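Local atomic coordinates of thioredoxin-like fold domain-containing protein (Paracoccus denitrificans, PDB entry 3DML), a protein that probably exchanges thiols and disulfides in the periplasm, as a thioredoxin-like oxidoreductase linked to chemotrophic sulfur oxidation. Residues Ala34-Ala38 against Glu39-Gln43; Gly94-Gly97 against Glu98-Trp102; Pro28-Leu31 against Tyr32-Arg35. All coordinates share one frame; numbering follows the deposited sequence.

All three interactions are local, and all lie in one thioredoxin-like domain. Interactions 1 and 3 share Ala-34 and Arg-35 and belong to the same helix, 31-39: interaction 3 starts it, interaction 1 ends it. Interaction 2 starts helix 98-112. Interaction 3 is a surface contact built on two thiols and backbone bonds. Interactions 1 and 2 are partly buried and aromatic, with Trp-36 in one and Tyr-95 and Phe-101 in the other. These two also touch: Glu-39 OE1 lies 2.5 Å from Tyr-95 OH, a probable hydrogen bond, and Trp-36 NE1 packs 3.4 Å from Phe-101 CE1. The Tyr-95 carbonyl O touches Tyr-32 CD2 of interaction 3.

Interaction 1 of 3, residues Ala34-Ala38 against Glu39-Gln43; sequences ARWDA and EIAPQ
Glu-39 N donates to Arg-35 O (2.9 Å), while Trp-36 O takes two bonds, from Ile-40 N and from Ala-41 N. The second is the straighter, with an N-H...O angle of 169°. This i to i+5 bond marks the end of helix 31-39. The side chains follow the same pairing. With chi1 at -171°, the Trp-36 ring is turned away from its own amide N and toward the turn. Ile-40 packs on one face of the indole, the side chains crossing at about a right angle. Ile-40 CB sits over the face of the five-membered ring, 3.6 Å from its centroid, in a CH-pi contact. On the same side, Ile-40 CG2 hangs beyond the NE1-CE2-CZ2 rim, 3.5 Å from Trp-36 CE2. Further along the indole, Ala-41 CB meets Trp-36 CZ3 at 3.7 Å. Pro-42 packs its CD against Asp-37 O, 3.3 Å away. The Trp-36 ring also meets Tyr-95 and Phe-101 edge-to-face. The bifurcated carbonyl satisfies two amides where the regular helix stops. The turn places Ile-40 and Ala-41 over one indole face. Asp-37 OD1 forms a salt bridge with Arg-57 on strand 55-59, and Glu-39 OE1 probably bonds to Tyr-95 OH in the loop before helix 98-112.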
ATOM      1  N   ALA A  34     -12.444  -2.484   0.553  1.00 13.08           N
ATOM      2  CA  ALA A  34     -13.229  -2.738   1.768  1.00 13.53           C
ATOM      3  C   ALA A  34     -12.832  -4.075   2.411  1.00 13.39           C
ATOM      4  O   ALA A  34     -12.799  -4.194   3.657  1.00 13.59           O
ATOM      5  CB  ALA A  34     -14.708  -2.716   1.445  1.00 14.14           C
ATOM      6  N   ARG A  35     -12.539  -5.086   1.587  1.00 12.53           N
ATOM      7  CA  ARG A  35     -12.040  -6.355   2.130  1.00 12.93           C
ATOM      8  C   ARG A  35     -10.720  -6.215   2.858  1.00 12.38           C
ATOM      9  O   ARG A  35     -10.546  -6.765   3.935  1.00 12.51           O
ATOM     10  CB  ARG A  35     -11.882  -7.418   1.059  1.00 13.23           C
ATOM     11  CG  ARG A  35     -13.191  -7.987   0.576  1.00 15.15           C
ATOM     12  CD  ARG A  35     -12.872  -9.236  -0.264  1.00 16.59           C
ATOM     13  NE  ARG A  35     -14.042  -9.708  -0.988  1.00 21.44           N
ATOM     14  CZ  ARG A  35     -14.007 -10.707  -1.861  1.00 22.22           C
ATOM     15  NH1 ARG A  35     -12.863 -11.330  -2.107  1.00 22.91           N
ATOM     16  NH2 ARG A  35     -15.114 -11.075  -2.479  1.00 23.18           N
ATOM     17  N   TRP A  36      -9.797  -5.449   2.293  1.00 12.88           N
ATOM     18  CA  TRP A  36      -8.497  -5.248   2.934  1.00 12.97           C
ATOM     19  C   TRP A  36      -8.686  -4.481   4.247  1.00 13.64           C
ATOM     20  O   TRP A  36      -8.044  -4.808   5.263  1.00 12.73           O
ATOM     21  CB  TRP A  36      -7.566  -4.446   2.028  1.00 12.39           C
ATOM     22  CG  TRP A  36      -6.142  -4.383   2.544  1.00 11.58           C
ATOM     23  CD1 TRP A  36      -5.152  -5.277   2.309  1.00 11.95           C
ATOM     24  CD2 TRP A  36      -5.580  -3.372   3.381  1.00 13.53           C
ATOM     25  NE1 TRP A  36      -3.990  -4.884   2.928  1.00 12.67           N
ATOM     26  CE2 TRP A  36      -4.225  -3.705   3.588  1.00 12.82           C
ATOM     27  CE3 TRP A  36      -6.085  -2.201   3.959  1.00 13.99           C
ATOM     28  CZ2 TRP A  36      -3.362  -2.915   4.360  1.00 14.28           C
ATOM     29  CZ3 TRP A  36      -5.210  -1.402   4.738  1.00 14.52           C
ATOM     30  CH2 TRP A  36      -3.874  -1.785   4.936  1.00 13.45           C
ATOM     31  N   ASP A  37      -9.537  -3.451   4.199  1.00 14.44           N
ATOM     32  CA  ASP A  37      -9.874  -2.646   5.401  1.00 17.22           C
ATOM     33  C   ASP A  37     -10.451  -3.502   6.531  1.00 17.38           C
ATOM     34  O   ASP A  37     -10.161  -3.260   7.691  1.00 18.68           O
ATOM     35  CB  ASP A  37     -10.852  -1.500   5.083  1.00 17.68           C
ATOM     36  CG  ASP A  37     -10.232  -0.392   4.242  1.00 19.97           C
ATOM     37  OD1 ASP A  37      -8.992  -0.230   4.189  1.00 21.35           O
ATOM     38  OD2 ASP A  37     -11.014   0.338   3.603  1.00 26.59           O
ATOM     39  N   ALA A  38     -11.259  -4.502   6.199  1.00 17.60           N
ATOM     40  CA  ALA A  38     -11.823  -5.406   7.197  1.00 17.96           C
ATOM     41  C   ALA A  38     -10.835  -6.475   7.655  1.00 18.86           C
ATOM     42  O   ALA A  38     -10.860  -6.883   8.817  1.00 19.24           O
ATOM     43  CB  ALA A  38     -13.075  -6.080   6.657  1.00 17.82           C
ATOM     44  N   GLU A  39      -9.990  -6.954   6.743  1.00 17.51           N
ATOM     45  CA  GLU A  39      -9.200  -8.149   7.005  1.00 17.77           C
ATOM     46  C   GLU A  39      -7.793  -7.853   7.482  1.00 17.45           C
ATOM     47  O   GLU A  39      -7.325  -8.459   8.460  1.00 18.85           O
ATOM     48  CB  GLU A  39      -9.130  -9.040   5.763  1.00 17.56           C
ATOM     49  CG  GLU A  39     -10.462  -9.665   5.450  1.00 20.93           C
ATOM     50  CD  GLU A  39     -10.557 -10.320   4.089  1.00 24.45           C
ATOM     51  OE1 GLU A  39      -9.519 -10.586   3.415  1.00 24.73           O
ATOM     52  OE2 GLU A  39     -11.718 -10.592   3.705  1.00 26.63           O
ATOM     53  N   ILE A  40      -7.104  -6.961   6.775  1.00 15.17           N
ATOM     54  CA  ILE A  40      -5.709  -6.668   7.080  1.00 13.27           C
ATOM     55  C   ILE A  40      -5.575  -5.415   7.963  1.00 13.45           C
ATOM     56  O   ILE A  40      -4.812  -5.420   8.943  1.00 12.72           O
ATOM     57  CB  ILE A  40      -4.864  -6.472   5.792  1.00 13.16           C
ATOM     58  CG1 ILE A  40      -4.794  -7.757   4.931  1.00 12.91           C
ATOM     59  CG2 ILE A  40      -3.470  -5.933   6.127  1.00 11.32           C
ATOM     60  CD1 ILE A  40      -4.118  -8.907   5.612  1.00 11.67           C
ATOM     61  N   ALA A  41      -6.285  -4.345   7.610  1.00 12.50           N
ATOM     62  CA  ALA A  41      -6.103  -3.041   8.281  1.00 13.21           C
ATOM     63  C   ALA A  41      -6.079  -3.105   9.833  1.00 13.72           C
ATOM     64  O   ALA A  41      -5.217  -2.508  10.445  1.00 13.80           O
ATOM     65  CB  ALA A  41      -7.145  -2.012   7.804  1.00 12.62           C
ATOM     66  N   PRO A  42      -7.032  -3.824  10.459  1.00 15.15           N
ATOM     67  CA  PRO A  42      -7.003  -3.879  11.934  1.00 16.06           C
ATOM     68  C   PRO A  42      -5.697  -4.496  12.498  1.00 15.86           C
ATOM     69  O   PRO A  42      -5.164  -4.001  13.504  1.00 16.22           O
ATOM     70  CB  PRO A  42      -8.217  -4.755  12.282  1.00 16.89           C
ATOM     71  CG  PRO A  42      -9.107  -4.748  11.031  1.00 17.49           C
ATOM     72  CD  PRO A  42      -8.136  -4.621   9.883  1.00 15.30           C
ATOM     73  N   GLN A  43      -5.164  -5.544  11.860  1.00 14.75           N
ATOM     74  CA  GLN A  43      -3.929  -6.191  12.330  1.00 15.08           C
ATOM     75  C   GLN A  43      -2.700  -5.381  11.965  1.00 13.93           C
ATOM     76  O   GLN A  43      -1.689  -5.421  12.657  1.00 13.70           O
ATOM     77  CB  GLN A  43      -3.741  -7.565  11.649  1.00 16.32           C
ATOM     78  CG  GLN A  43      -4.972  -8.402  11.605  1.00 19.07           C
ATOM     79  CD  GLN A  43      -4.750  -9.691  10.836  1.00 21.21           C
ATOM     80  OE1 GLN A  43      -5.066  -9.786   9.629  1.00 20.17           O
ATOM     81  NE2 GLN A  43      -4.202 -10.692  11.523  1.00 17.88           N
TER
HETATM   82  O   HOH W   1      -8.835  -8.689  10.782  1.00 36.97           O

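Interaction 2 of 3, residues Gly94-Gly97 against Glu98-Trp102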
ATOM      1  N   GLY A  94      -3.771  -4.895  -6.250  1.00 13.99           N
ATOM      2  CA  GLY A  94      -4.856  -5.826  -5.921  1.00 14.32           C
ATOM      3  C   GLY A  94      -4.721  -6.456  -4.536  1.00 14.49           C
ATOM      4  O   GLY A  94      -3.711  -6.268  -3.837  1.00 15.08           O
ATOM      5  N   TYR A  95      -5.760  -7.188  -4.148  1.00 14.29           N
ATOM      6  CA  TYR A  95      -5.818  -7.850  -2.857  1.00 14.98           C
ATOM      7  C   TYR A  95      -6.503  -9.218  -3.013  1.00 16.09           C
ATOM      8  O   TYR A  95      -7.700  -9.363  -2.747  1.00 15.49           O
ATOM      9  CB  TYR A  95      -6.512  -6.963  -1.804  1.00 13.83           C
ATOM     10  CG  TYR A  95      -6.685  -7.690  -0.484  1.00 13.69           C
ATOM     11  CD1 TYR A  95      -5.581  -8.230   0.183  1.00 12.25           C
ATOM     12  CD2 TYR A  95      -7.960  -7.855   0.085  1.00 14.15           C
ATOM     13  CE1 TYR A  95      -5.729  -8.932   1.399  1.00 11.02           C
ATOM     14  CE2 TYR A  95      -8.122  -8.546   1.306  1.00 13.20           C
ATOM     15  CZ  TYR A  95      -6.991  -9.081   1.943  1.00 13.00           C
ATOM     16  OH  TYR A  95      -7.134  -9.781   3.112  1.00 11.69           O
ATOM     17  N   PRO A  96      -5.745 -10.220  -3.484  1.00 17.62           N
ATOM     18  CA  PRO A  96      -6.323 -11.570  -3.638  1.00 18.74           C
ATOM     19  C   PRO A  96      -6.485 -12.346  -2.323  1.00 19.33           C
ATOM     20  O   PRO A  96      -7.081 -13.431  -2.322  1.00 20.51           O
ATOM     21  CB  PRO A  96      -5.341 -12.291  -4.579  1.00 19.39           C
ATOM     22  CG  PRO A  96      -4.252 -11.306  -4.908  1.00 19.11           C
ATOM     23  CD  PRO A  96      -4.348 -10.152  -3.944  1.00 17.87           C
ATOM     24  N   GLY A  97      -6.016 -11.787  -1.211  1.00 17.45           N
ATOM     25  CA  GLY A  97      -6.340 -12.341   0.102  1.00 15.84           C
ATOM     26  C   GLY A  97      -5.169 -12.192   1.033  1.00 15.19           C
ATOM     27  O   GLY A  97      -4.088 -11.813   0.600  1.00 13.52           O
ATOM     28  N   GLU A  98      -5.376 -12.519   2.312  1.00 15.07           N
ATOM     29  CA  GLU A  98      -4.384 -12.242   3.338  1.00 16.15           C
ATOM     30  C   GLU A  98      -3.072 -12.887   3.015  1.00 15.53           C
ATOM     31  O   GLU A  98      -2.035 -12.248   3.151  1.00 14.67           O
ATOM     32  CB  GLU A  98      -4.838 -12.727   4.728  1.00 16.52           C
ATOM     33  CG  GLU A  98      -5.993 -11.931   5.303  1.00 21.90           C
ATOM     34  CD  GLU A  98      -6.459 -12.439   6.663  1.00 25.26           C
ATOM     35  OE1 GLU A  98      -6.285 -13.643   6.956  1.00 29.23           O
ATOM     36  OE2 GLU A  98      -7.026 -11.629   7.434  1.00 30.88           O
ATOM     37  N   ASP A  99      -3.132 -14.149   2.571  1.00 15.21           N
ATOM     38  CA  ASP A  99      -1.928 -14.946   2.385  1.00 16.59           C
ATOM     39  C   ASP A  99      -1.124 -14.488   1.178  1.00 16.26           C
ATOM     40  O   ASP A  99       0.005 -14.904   0.965  1.00 17.49           O
ATOM     41  CB  ASP A  99      -2.295 -16.433   2.240  1.00 16.37           C
ATOM     42  CG  ASP A  99      -2.814 -17.041   3.533  1.00 20.51           C
ATOM     43  OD1 ASP A  99      -3.127 -16.265   4.471  1.00 21.04           O
ATOM     44  OD2 ASP A  99      -2.917 -18.305   3.596  1.00 23.41           O
ATOM     45  N   PHE A 100      -1.731 -13.663   0.356  1.00 16.14           N
ATOM     46  CA  PHE A 100      -1.021 -13.096  -0.785  1.00 16.71           C
ATOM     47  C   PHE A 100      -0.358 -11.795  -0.365  1.00 15.93           C
ATOM     48  O   PHE A 100       0.799 -11.552  -0.670  1.00 16.50           O
ATOM     49  CB  PHE A 100      -1.995 -12.920  -1.932  1.00 17.62           C
ATOM     50  CG  PHE A 100      -2.374 -14.230  -2.540  1.00 20.21           C
ATOM     51  CD1 PHE A 100      -1.700 -14.702  -3.665  1.00 22.31           C
ATOM     52  CD2 PHE A 100      -3.327 -15.041  -1.918  1.00 22.23           C
ATOM     53  CE1 PHE A 100      -2.010 -15.948  -4.199  1.00 22.77           C
ATOM     54  CE2 PHE A 100      -3.652 -16.287  -2.445  1.00 23.50           C
ATOM     55  CZ  PHE A 100      -2.982 -16.742  -3.585  1.00 21.22           C
ATOM     56  N   PHE A 101      -1.073 -11.022   0.425  1.00 14.27           N
ATOM     57  CA  PHE A 101      -0.610  -9.708   0.862  1.00 12.43           C
ATOM     58  C   PHE A 101       0.687  -9.768   1.641  1.00 12.39           C
ATOM     59  O   PHE A 101       1.649  -9.114   1.288  1.00 11.62           O
ATOM     60  CB  PHE A 101      -1.719  -8.986   1.658  1.00 11.62           C
ATOM     61  CG  PHE A 101      -1.316  -7.609   2.111  1.00 12.54           C
ATOM     62  CD1 PHE A 101      -1.296  -6.535   1.210  1.00 12.36           C
ATOM     63  CD2 PHE A 101      -0.878  -7.407   3.412  1.00 12.18           C
ATOM     64  CE1 PHE A 101      -0.904  -5.240   1.644  1.00 12.71           C
ATOM     65  CE2 PHE A 101      -0.487  -6.136   3.850  1.00 11.89           C
ATOM     66  CZ  PHE A 101      -0.490  -5.064   2.962  1.00 11.74           C
ATOM     67  N   TRP A 102       0.725 -10.545   2.724  1.00 12.28           N
ATOM     68  CA  TRP A 102       1.895 -10.524   3.595  1.00 12.14           C
ATOM     69  C   TRP A 102       3.252 -10.863   2.958  1.00 12.66           C
ATOM     70  O   TRP A 102       4.214 -10.097   3.113  1.00 12.59           O
ATOM     71  CB  TRP A 102       1.663 -11.386   4.848  1.00 12.62           C
ATOM     72  CG  TRP A 102       0.532 -10.918   5.735  1.00 12.06           C
ATOM     73  CD1 TRP A 102      -0.634 -11.578   6.010  1.00 11.98           C
ATOM     74  CD2 TRP A 102       0.499  -9.707   6.499  1.00 13.52           C
ATOM     75  NE1 TRP A 102      -1.399 -10.837   6.890  1.00 12.99           N
ATOM     76  CE2 TRP A 102      -0.721  -9.690   7.205  1.00 13.31           C
ATOM     77  CE3 TRP A 102       1.387  -8.629   6.647  1.00 14.48           C
ATOM     78  CZ2 TRP A 102      -1.084  -8.629   8.047  1.00 16.41           C
ATOM     79  CZ3 TRP A 102       1.028  -7.582   7.476  1.00 15.02           C
ATOM     80  CH2 TRP A 102      -0.193  -7.590   8.168  1.00 15.60           C
TER
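Tyr-95 lies beside Glu-98, and both side chains point the same way. From CB the tyrosine side chain leads through CG to a ring that has Gly-97 N over one face. At its CE1 corner the ring meets Phe-101 CB, 4.0 Å away and near the ring plane. CE1 also approaches Glu-98 N, at 3.7 Å, and CZ stays close to the same amide. At the tip, OH packs on Glu-98 CG at 3.3 Å. The polar partner of this hydroxyl is Glu-39. The ring and the Glu-98 carboxylate are turned 60° apart. Pro-96 makes a second, apolar contact: its CB lies over one face of the Phe-100 ring, and its CG is 4.1 Å from Phe-100 CB. Gly-97 is the N-cap of helix 98-112. Its O accepts from Phe-100 N at 3.0 Å, with the donor well above the carbonyl plane, and from Phe-101 N at 3.1 Å, nearly in line with the carbonyl bond. At its backbone angles, phi 145° and psi 173°, a CB would jam against Pro-96 O and clash with Glu-98 N. One carbonyl thus serves two amides of the first helical turn. The tyrosine is packed at its CE1 side and tip, and its hydroxyl joins the loop before this helix to the end of helix 31-39.

Interaction 3 of 3, residues Pro28-Leu31 against Tyr32-Arg35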
ATOM      1  N   PRO A  28     -14.204   5.128  -4.213  1.00 18.91           N
ATOM      2  CA  PRO A  28     -15.548   4.755  -3.787  1.00 20.20           C
ATOM      3  C   PRO A  28     -16.057   3.495  -4.454  1.00 20.16           C
ATOM      4  O   PRO A  28     -15.826   3.264  -5.657  1.00 20.32           O
ATOM      5  CB  PRO A  28     -16.397   5.966  -4.212  1.00 21.16           C
ATOM      6  CG  PRO A  28     -15.460   7.093  -4.143  1.00 20.77           C
ATOM      7  CD  PRO A  28     -14.176   6.517  -4.708  1.00 19.37           C
ATOM      8  N   GLY A  29     -16.734   2.673  -3.656  1.00 21.10           N
ATOM      9  CA  GLY A  29     -17.345   1.452  -4.149  1.00 20.89           C
ATOM     10  C   GLY A  29     -16.377   0.323  -4.452  1.00 20.84           C
ATOM     11  O   GLY A  29     -16.761  -0.659  -5.079  1.00 21.87           O
ATOM     12  N   CYS A  30     -15.120   0.456  -4.027  1.00 19.32           N
ATOM     13  CA  CYS A  30     -14.145  -0.601  -4.269  1.00 17.70           C
ATOM     14  C   CYS A  30     -14.280  -1.733  -3.243  1.00 16.34           C
ATOM     15  O   CYS A  30     -13.866  -1.608  -2.083  1.00 14.74           O
ATOM     16  CB  CYS A  30     -12.719  -0.042  -4.274  1.00 17.94           C
ATOM     17  SG  CYS A  30     -11.488  -1.274  -4.782  1.00 19.77           S
ATOM     18  N   LEU A  31     -14.866  -2.838  -3.680  1.00 14.87           N
ATOM     19  CA  LEU A  31     -15.092  -3.970  -2.795  1.00 14.54           C
ATOM     20  C   LEU A  31     -13.796  -4.550  -2.219  1.00 13.09           C
ATOM     21  O   LEU A  31     -13.739  -4.890  -1.038  1.00 12.18           O
ATOM     22  CB  LEU A  31     -15.889  -5.037  -3.526  1.00 15.47           C
ATOM     23  CG  LEU A  31     -16.352  -6.242  -2.731  1.00 20.97           C
ATOM     24  CD1 LEU A  31     -17.793  -6.539  -3.164  1.00 26.35           C
ATOM     25  CD2 LEU A  31     -15.474  -7.435  -3.005  1.00 24.81           C
ATOM     26  N   TYR A  32     -12.762  -4.672  -3.046  1.00 12.95           N
ATOM     27  CA  TYR A  32     -11.482  -5.215  -2.588  1.00 13.04           C
ATOM     28  C   TYR A  32     -10.731  -4.309  -1.605  1.00 12.71           C
ATOM     29  O   TYR A  32     -10.085  -4.826  -0.711  1.00 12.53           O
ATOM     30  CB  TYR A  32     -10.607  -5.660  -3.770  1.00 13.98           C
ATOM     31  CG  TYR A  32     -11.054  -7.014  -4.295  1.00 14.88           C
ATOM     32  CD1 TYR A  32     -12.004  -7.114  -5.308  1.00 17.74           C
ATOM     33  CD2 TYR A  32     -10.568  -8.185  -3.724  1.00 15.25           C
ATOM     34  CE1 TYR A  32     -12.431  -8.359  -5.768  1.00 16.76           C
ATOM     35  CE2 TYR A  32     -10.986  -9.435  -4.179  1.00 16.79           C
ATOM     36  CZ  TYR A  32     -11.916  -9.504  -5.212  1.00 17.83           C
ATOM     37  OH  TYR A  32     -12.329 -10.751  -5.643  1.00 21.42           O
ATOM     38  N   CYS A  33     -10.831  -2.987  -1.763  1.00 12.10           N
ATOM     39  CA  CYS A  33     -10.409  -2.043  -0.692  1.00 13.34           C
ATOM     40  C   CYS A  33     -11.128  -2.326   0.616  1.00 12.92           C
ATOM     41  O   CYS A  33     -10.506  -2.393   1.671  1.00 12.88           O
ATOM     42  CB  CYS A  33     -10.664  -0.589  -1.083  1.00 13.38           C
ATOM     43  SG  CYS A  33      -9.580  -0.068  -2.423  1.00 20.14           S
ATOM     44  N   ALA A  34     -12.444  -2.484   0.553  1.00 13.08           N
ATOM     45  CA  ALA A  34     -13.229  -2.738   1.768  1.00 13.53           C
ATOM     46  C   ALA A  34     -12.832  -4.075   2.411  1.00 13.39           C
ATOM     47  O   ALA A  34     -12.799  -4.194   3.657  1.00 13.59           O
ATOM     48  CB  ALA A  34     -14.708  -2.716   1.445  1.00 14.14           C
ATOM     49  N   ARG A  35     -12.539  -5.086   1.587  1.00 12.53           N
ATOM     50  CA  ARG A  35     -12.040  -6.355   2.130  1.00 12.93           C
ATOM     51  C   ARG A  35     -10.720  -6.215   2.858  1.00 12.38           C
ATOM     52  O   ARG A  35     -10.546  -6.765   3.935  1.00 12.51           O
ATOM     53  CB  ARG A  35     -11.882  -7.418   1.059  1.00 13.23           C
ATOM     54  CG  ARG A  35     -13.191  -7.987   0.576  1.00 15.15           C
ATOM     55  CD  ARG A  35     -12.872  -9.236  -0.264  1.00 16.59           C
ATOM     56  NE  ARG A  35     -14.042  -9.708  -0.988  1.00 21.44           N
ATOM     57  CZ  ARG A  35     -14.007 -10.707  -1.861  1.00 22.22           C
ATOM     58  NH1 ARG A  35     -12.863 -11.330  -2.107  1.00 22.91           N
ATOM     59  NH2 ARG A  35     -15.114 -11.075  -2.479  1.00 23.18           N
TER
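The CxxC motif at the start of helix 31-39 brings Cys-30 and Cys-33 together. The two SG atoms are 3.3 Å apart, too far for a disulfide, so this is the reduced pair. Another structure of this protein has the two joined. Cys-30 is the N-cap residue. A chi1 of -173° sets its sulfur opposite its own amide N and swings it back over the first turn. There Cys-30 SG caps the turn by accepting from Cys-33 N at 3.5 Å, along a fairly straight path of 163°. The same SG therefore faces both the second thiol and a helix amide. The SG of Cys-33 also packs on Cys-30 CB, at 3.6 Å. Of the two cysteines, Cys-33 is the buried one. Thr-77 touches Cys-30, and Pro-78 touches Cys-33.

The backbone carries the helix onward. Ala-34 N donates to Cys-30 O at 3.1 Å, and Arg-35 N donates to Leu-31 O at 2.9 Å. On the outer surface, Leu-31 CD2 touches both Tyr-32 and Arg-35. It lies over one face of the Tyr-32 ring, toward the rim, 4.2 Å from Tyr-32 CD1. Arg-35 crosses Leu-31 at a slant, and the same methyl, Leu-31 CD2, meets Arg-35 NE at 3.4 Å and also NH2. Arg-35 makes a cation-pi contact with Tyr-32 as well. Leu-31 CD2 thus fills the angle between the Tyr-32 ring and the Arg-35 guanidinium, on the exposed side of the helix start. A CxxC pair at the start of the helix that follows the first inner strand, here 20-26, is the redox motif of thioredoxin-family thiol-disulfide oxidoreductases, which use this fold.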